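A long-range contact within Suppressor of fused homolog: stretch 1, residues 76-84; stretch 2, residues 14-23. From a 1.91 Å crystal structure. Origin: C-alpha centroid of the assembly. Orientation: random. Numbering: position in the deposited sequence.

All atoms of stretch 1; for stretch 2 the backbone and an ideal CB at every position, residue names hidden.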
ATOM      1  N   SER A  76       3.522  -2.307   4.499  1.00 10.33           N
ATOM      2  CA  SER A  76       3.033  -3.368   5.401  1.00 10.40           C
ATOM      3  C   SER A  76       4.163  -4.215   5.948  1.00 10.85           C
ATOM      4  O   SER A  76       5.246  -4.319   5.330  1.00 10.89           O
ATOM      5  CB  SER A  76       2.062  -4.320   4.659  1.00 11.41           C
ATOM      6  OG  SER A  76       2.779  -5.235   3.793  1.00 13.07           O
ATOM      7  N   PHE A  77       3.901  -4.849   7.093  1.00 10.80           N
ATOM      8  CA  PHE A  77       4.833  -5.825   7.679  1.00 11.26           C
ATOM      9  C   PHE A  77       4.001  -7.009   8.102  1.00 10.94           C
ATOM     10  O   PHE A  77       3.138  -6.877   9.002  1.00 12.17           O
ATOM     11  CB  PHE A  77       5.498  -5.278   8.942  1.00 10.95           C
ATOM     12  CG  PHE A  77       6.323  -4.037   8.728  1.00 12.40           C
ATOM     13  CD1 PHE A  77       5.713  -2.780   8.622  1.00 11.38           C
ATOM     14  CD2 PHE A  77       7.718  -4.108   8.718  1.00 12.61           C
ATOM     15  CE1 PHE A  77       6.473  -1.625   8.456  1.00 12.83           C
ATOM     16  CE2 PHE A  77       8.475  -2.947   8.570  1.00 15.44           C
ATOM     17  CZ  PHE A  77       7.853  -1.703   8.434  1.00 14.00           C
ATOM     18  N   GLY A  78       4.267  -8.161   7.486  1.00 11.22           N
ATOM     19  CA  GLY A  78       3.608  -9.402   7.858  1.00 10.38           C
ATOM     20  C   GLY A  78       3.448 -10.421   6.750  1.00 11.02           C
ATOM     21  O   GLY A  78       3.316 -11.599   7.054  1.00 13.34           O
ATOM     22  N   LEU A  79       3.418  -9.983   5.481  1.00 11.44           N
ATOM     23  CA  LEU A  79       3.338 -10.916   4.332  1.00 11.94           C
ATOM     24  C   LEU A  79       4.681 -11.604   4.096  1.00 12.01           C
ATOM     25  O   LEU A  79       4.729 -12.740   3.608  1.00 14.25           O
ATOM     26  CB  LEU A  79       2.840 -10.203   3.044  1.00 11.98           C
ATOM     27  CG  LEU A  79       1.367  -9.740   3.170  1.00 12.71           C
ATOM     28  CD1 LEU A  79       1.033  -8.729   2.105  1.00 11.47           C
ATOM     29  CD2 LEU A  79       0.509 -10.954   2.934  1.00 17.86           C
ATOM     30  N   SER A  80       5.757 -10.914   4.450  1.00 12.45           N
ATOM     31  CA  SER A  80       7.094 -11.533   4.459  1.00 12.93           C
ATOM     32  C   SER A  80       7.364 -12.155   5.842  1.00 13.38           C
ATOM     33  O   SER A  80       6.552 -12.005   6.774  1.00 12.18           O
ATOM     34  CB  SER A  80       8.156 -10.497   4.098  1.00 12.80           C
ATOM     35  OG  SER A  80       8.287  -9.543   5.137  1.00 14.09           O
ATOM     36  N   ASP A  81       8.479 -12.875   5.971  1.00 12.93           N
ATOM     37  CA  ASP A  81       8.776 -13.560   7.221  1.00 14.08           C
ATOM     38  C   ASP A  81       9.527 -12.610   8.158  1.00 14.03           C
ATOM     39  O   ASP A  81      10.762 -12.527   8.105  1.00 15.50           O
ATOM     40  CB  ASP A  81       9.589 -14.838   6.954  1.00 15.83           C
ATOM     41  CG  ASP A  81       9.909 -15.611   8.223  1.00 18.00           C
ATOM     42  OD1 ASP A  81      10.643 -16.618   8.139  1.00 22.13           O
ATOM     43  OD2 ASP A  81       9.453 -15.209   9.315  1.00 18.29           O
ATOM     44  N   LEU A  82       8.776 -11.895   8.999  1.00 12.26           N
ATOM     45  CA  LEU A  82       9.356 -10.945   9.959  1.00 13.97           C
ATOM     46  C   LEU A  82      10.237 -11.612  11.027  1.00 14.89           C
ATOM     47  O   LEU A  82      11.164 -11.000  11.547  1.00 15.26           O
ATOM     48  CB  LEU A  82       8.223 -10.203  10.680  1.00 11.97           C
ATOM     49  CG  LEU A  82       7.247  -9.398   9.782  1.00 11.71           C
ATOM     50  CD1 LEU A  82       6.159  -8.676  10.624  1.00 10.78           C
ATOM     51  CD2 LEU A  82       8.019  -8.413   8.896  1.00 11.76           C
ATOM     52  N   HIS A  83       9.925 -12.853  11.381  1.00 16.45           N
ATOM     53  CA  HIS A  83      10.476 -13.428  12.608  1.00 16.19           C
ATOM     54  C   HIS A  83      11.462 -14.535  12.423  1.00 16.91           C
ATOM     55  O   HIS A  83      12.344 -14.679  13.233  1.00 20.10           O
ATOM     56  CB  HIS A  83       9.355 -13.889  13.516  1.00 17.20           C
ATOM     57  CG  HIS A  83       8.373 -12.805  13.843  1.00 17.68           C
ATOM     58  ND1 HIS A  83       8.584 -11.915  14.832  1.00 22.33           N
ATOM     59  CD2 HIS A  83       7.131 -12.505  13.297  1.00 18.04           C
ATOM     60  CE1 HIS A  83       7.529 -11.072  14.910  1.00 21.15           C
ATOM     61  NE2 HIS A  83       6.645 -11.429  13.963  1.00 20.36           N
ATOM     62  N   GLY A  84      11.284 -15.360  11.398  1.00 19.64           N
ATOM     63  CA  GLY A  84      12.207 -16.451  11.130  1.00 22.24           C
ATOM     64  C   GLY A  84      11.943 -17.730  11.906  1.00 21.45           C
ATOM     65  O   GLY A  84      12.677 -18.694  11.737  1.00 25.15           O
ATOM     66  N   UNK A  14      16.836  -8.223  17.481  1.00 57.21           N
ATOM     67  CA  UNK A  14      15.472  -7.972  16.984  1.00 46.79           C
ATOM     68  C   UNK A  14      14.990  -9.038  16.011  1.00 37.35           C
ATOM     69  O   UNK A  14      15.802  -9.881  15.582  1.00 37.12           O
ATOM     70  CB  UNK A  14      15.408  -6.604  16.302  1.00 46.79           C
ATOM     71  N   UNK A  15      13.677  -9.020  15.666  1.00 33.63           N
ATOM     72  CA  UNK A  15      13.257  -9.997  14.666  1.00 27.24           C
ATOM     73  C   UNK A  15      13.868  -9.617  13.324  1.00 22.57           C
ATOM     74  O   UNK A  15      13.711  -8.481  12.879  1.00 23.13           O
ATOM     75  CB  UNK A  15      11.732 -10.071  14.571  1.00 27.24           C
ATOM     76  N   UNK A  16      14.591 -10.565  12.703  1.00 23.49           N
ATOM     77  CA  UNK A  16      15.521 -10.273  11.607  1.00 19.88           C
ATOM     78  C   UNK A  16      14.865  -9.785  10.321  1.00 19.00           C
ATOM     79  O   UNK A  16      15.454  -8.949   9.611  1.00 17.16           O
ATOM     80  CB  UNK A  16      16.338 -11.528  11.293  1.00 19.88           C
ATOM     81  N   UNK A  17      13.680 -10.307  10.004  1.00 17.47           N
ATOM     82  CA  UNK A  17      12.956  -9.833   8.830  1.00 16.47           C
ATOM     83  C   UNK A  17      12.469  -8.416   9.065  1.00 17.82           C
ATOM     84  O   UNK A  17      12.674  -7.520   8.228  1.00 18.75           O
ATOM     85  CB  UNK A  17      11.781 -10.756   8.501  1.00 16.47           C
ATOM     86  N   UNK A  18      11.830  -8.198  10.204  1.00 16.88           N
ATOM     87  CA  UNK A  18      11.339  -6.853  10.564  1.00 17.79           C
ATOM     88  C   UNK A  18      12.520  -5.851  10.540  1.00 16.14           C
ATOM     89  O   UNK A  18      12.441  -4.807   9.902  1.00 16.06           O
ATOM     90  CB  UNK A  18      10.675  -6.871  11.942  1.00 17.79           C
ATOM     91  N   UNK A  19      13.633  -6.207  11.180  1.00 17.32           N
ATOM     92  CA  UNK A  19      14.809  -5.311  11.247  1.00 17.05           C
ATOM     93  C   UNK A  19      15.353  -4.919   9.850  1.00 16.88           C
ATOM     94  O   UNK A  19      15.695  -3.747   9.619  1.00 17.71           O
ATOM     95  CB  UNK A  19      15.921  -5.988  12.051  1.00 17.05           C
ATOM     96  N   UNK A  20      15.444  -5.889   8.930  1.00 17.57           N
ATOM     97  CA  UNK A  20      15.900  -5.621   7.539  1.00 16.36           C
ATOM     98  C   UNK A  20      15.020  -4.596   6.820  1.00 15.76           C
ATOM     99  O   UNK A  20      15.507  -3.674   6.154  1.00 15.25           O
ATOM    100  CB  UNK A  20      15.916  -6.921   6.732  1.00 16.36           C
ATOM    101  N   UNK A  21      13.711  -4.760   6.968  1.00 16.31           N
ATOM    102  CA  UNK A  21      12.774  -3.843   6.337  1.00 14.29           C
ATOM    103  C   UNK A  21      12.897  -2.448   6.959  1.00 13.78           C
ATOM    104  O   UNK A  21      13.001  -1.465   6.228  1.00 14.19           O
ATOM    105  CB  UNK A  21      11.342  -4.366   6.469  1.00 14.29           C
ATOM    106  N   UNK A  22      12.897  -2.383   8.294  1.00 14.04           N
ATOM    107  CA  UNK A  22      13.071  -1.095   9.030  1.00 15.34           C
ATOM    108  C   UNK A  22      14.362  -0.398   8.644  1.00 15.88           C
ATOM    109  O   UNK A  22      14.375   0.822   8.412  1.00 14.83           O
ATOM    110  CB  UNK A  22      13.061  -1.331  10.542  1.00 15.34           C
ATOM    111  N   UNK A  23      15.455  -1.170   8.561  1.00 15.42           N
ATOM    112  CA  UNK A  23      16.722  -0.623   8.098  1.00 17.17           C
ATOM    113  C   UNK A  23      16.661  -0.059   6.676  1.00 15.27           C
ATOM    114  O   UNK A  23      17.124   1.061   6.427  1.00 16.64           O
ATOM    115  CB  UNK A  23      17.799  -1.707   8.170  1.00 17.17           C
TER

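Position 14 lies beyond the reach of stretch 1, and its extended backbone suits many residues. It is Pro 14, which makes no contact here.

At position 15 the CA-to-CB bond points toward stretch 1, where the ideal CB sits 3.2 Å from Leu 82 O and 3.7 Å from His 83 ND1. Little depth remains, so a compact side chain fits best, and the position just before a helix also favors Ser, Thr, Asp or Asn. The phi of -69° allows proline as well. The residue is Pro 15, the N-cap, whose CB packs against His 83 ND1.

Position 16 opens the helix, and its CB points sideways. A first-turn amide need not pair within the helix, so proline costs nothing, though Glu, Ser or Ala would also suit. Pro 16 is found, its CD 3.4 Å from His 83 O.

Position 17 is decisive. Its CB would point toward the loop and fall 2.1 Å from Asp 81 O and 2.8 Å from Leu 82 CA, a clash for any side chain. The helical angles alone do not demand glycine; the neighboring loop does. Gly 17 lets the CA atoms of Gly 17 and Leu 82 approach to 3.9 Å, and its CA makes a CA-H...O contact with Asp 81 O at 3.5 Å. Its N also gives a weak hydrogen bond to Leu 82 O at 3.0 Å.

At position 18 the backbone N donates a straighter hydrogen bond, 3.2 Å to Leu 82 O, whatever the side chain, proline excepted. The CB points sideways, 5.2 Å from Phe 77 CD2, leaving room for Leu, Met or Ile. Leu 18 extends its CD2 to 3.6 Å from Phe 77 CD2.

At position 19 the CB points away from stretch 1 and position 20 is out of its reach, so polar or small helix formers suit both. Lys 19 forms a salt bridge with position 23, one turn along; Ala 20 is simply a good helix former.

Position 21 points toward stretch 1, with its CB 3.8 Å from Phe 77 CE2 and with Leu 82 and Ser 80 farther out. Ile, Leu, Val or Met would suit. Ile 21 places CG2 3.3 Å from Phe 77 CE2, while its CD1 lies 3.5 Å from Ser 80 OG and 4.1 Å from Leu 82 CD2.

Position 22 points sideways, so a longer apolar chain such as Ile, Leu or Met could reach the ring. Ile 22 does so, its CD1 3.6 Å from Phe 77 CZ.

Position 23 is out of reach and tolerates polar residues. Asp 23 pairs with Lys 19, NZ of Lys 19 lying 2.8 Å from Asp 23 OD1.

Stretch 2 14-23: PPPGLKAIID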
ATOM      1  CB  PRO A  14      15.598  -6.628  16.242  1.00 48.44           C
ATOM      2  CG  PRO A  14      16.922  -6.071  16.634  1.00 52.40           C
ATOM      3  CD  PRO A  14      17.793  -7.260  16.909  1.00 55.95           C
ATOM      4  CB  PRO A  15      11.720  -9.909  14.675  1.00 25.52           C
ATOM      5  CG  PRO A  15      11.362  -8.888  15.722  1.00 28.82           C
ATOM      6  CD  PRO A  15      12.588  -8.085  16.010  1.00 30.57           C
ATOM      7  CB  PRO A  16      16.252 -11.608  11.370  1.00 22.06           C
ATOM      8  CG  PRO A  16      15.727 -12.565  12.380  1.00 23.71           C
ATOM      9  CD  PRO A  16      14.500 -12.005  13.000  1.00 24.44           C
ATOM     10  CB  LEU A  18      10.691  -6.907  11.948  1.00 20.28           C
ATOM     11  CG  LEU A  18       9.550  -5.986  12.406  1.00 24.99           C
ATOM     12  CD1 LEU A  18       9.635  -5.930  13.918  1.00 25.20           C
ATOM     13  CD2 LEU A  18       9.558  -4.602  11.818  1.00 25.78           C
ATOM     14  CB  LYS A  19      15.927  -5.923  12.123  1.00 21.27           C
ATOM     15  CG  LYS A  19      17.152  -5.007  12.315  1.00 21.04           C
ATOM     16  CD  LYS A  19      18.261  -5.648  13.141  1.00 28.73           C
ATOM     17  CE  LYS A  19      19.223  -4.584  13.658  1.00 34.12           C
ATOM     18  NZ  LYS A  19      19.741  -3.733  12.562  1.00 31.41           N
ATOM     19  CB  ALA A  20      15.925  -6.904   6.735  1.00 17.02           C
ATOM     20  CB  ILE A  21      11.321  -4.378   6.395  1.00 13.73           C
ATOM     21  CG1 ILE A  21      11.228  -5.691   5.562  1.00 15.29           C
ATOM     22  CG2 ILE A  21      10.345  -3.320   5.867  1.00 12.51           C
ATOM     23  CD1 ILE A  21       9.940  -6.482   5.797  1.00 13.99           C
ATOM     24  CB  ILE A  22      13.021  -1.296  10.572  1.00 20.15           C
ATOM     25  CG1 ILE A  22      11.629  -1.767  11.027  1.00 20.38           C
ATOM     26  CG2 ILE A  22      13.461  -0.034  11.331  1.00 23.49           C
ATOM     27  CD1 ILE A  22      10.504  -0.844  10.681  1.00 24.52           C
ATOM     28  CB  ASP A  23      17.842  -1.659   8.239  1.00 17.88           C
ATOM     29  CG  ASP A  23      18.209  -1.913   9.694  1.00 23.18           C
ATOM     30  OD1 ASP A  23      18.929  -2.889   9.987  1.00 23.98           O
ATOM     31  OD2 ASP A  23      17.764  -1.122  10.562  1.00 26.55           O
TER
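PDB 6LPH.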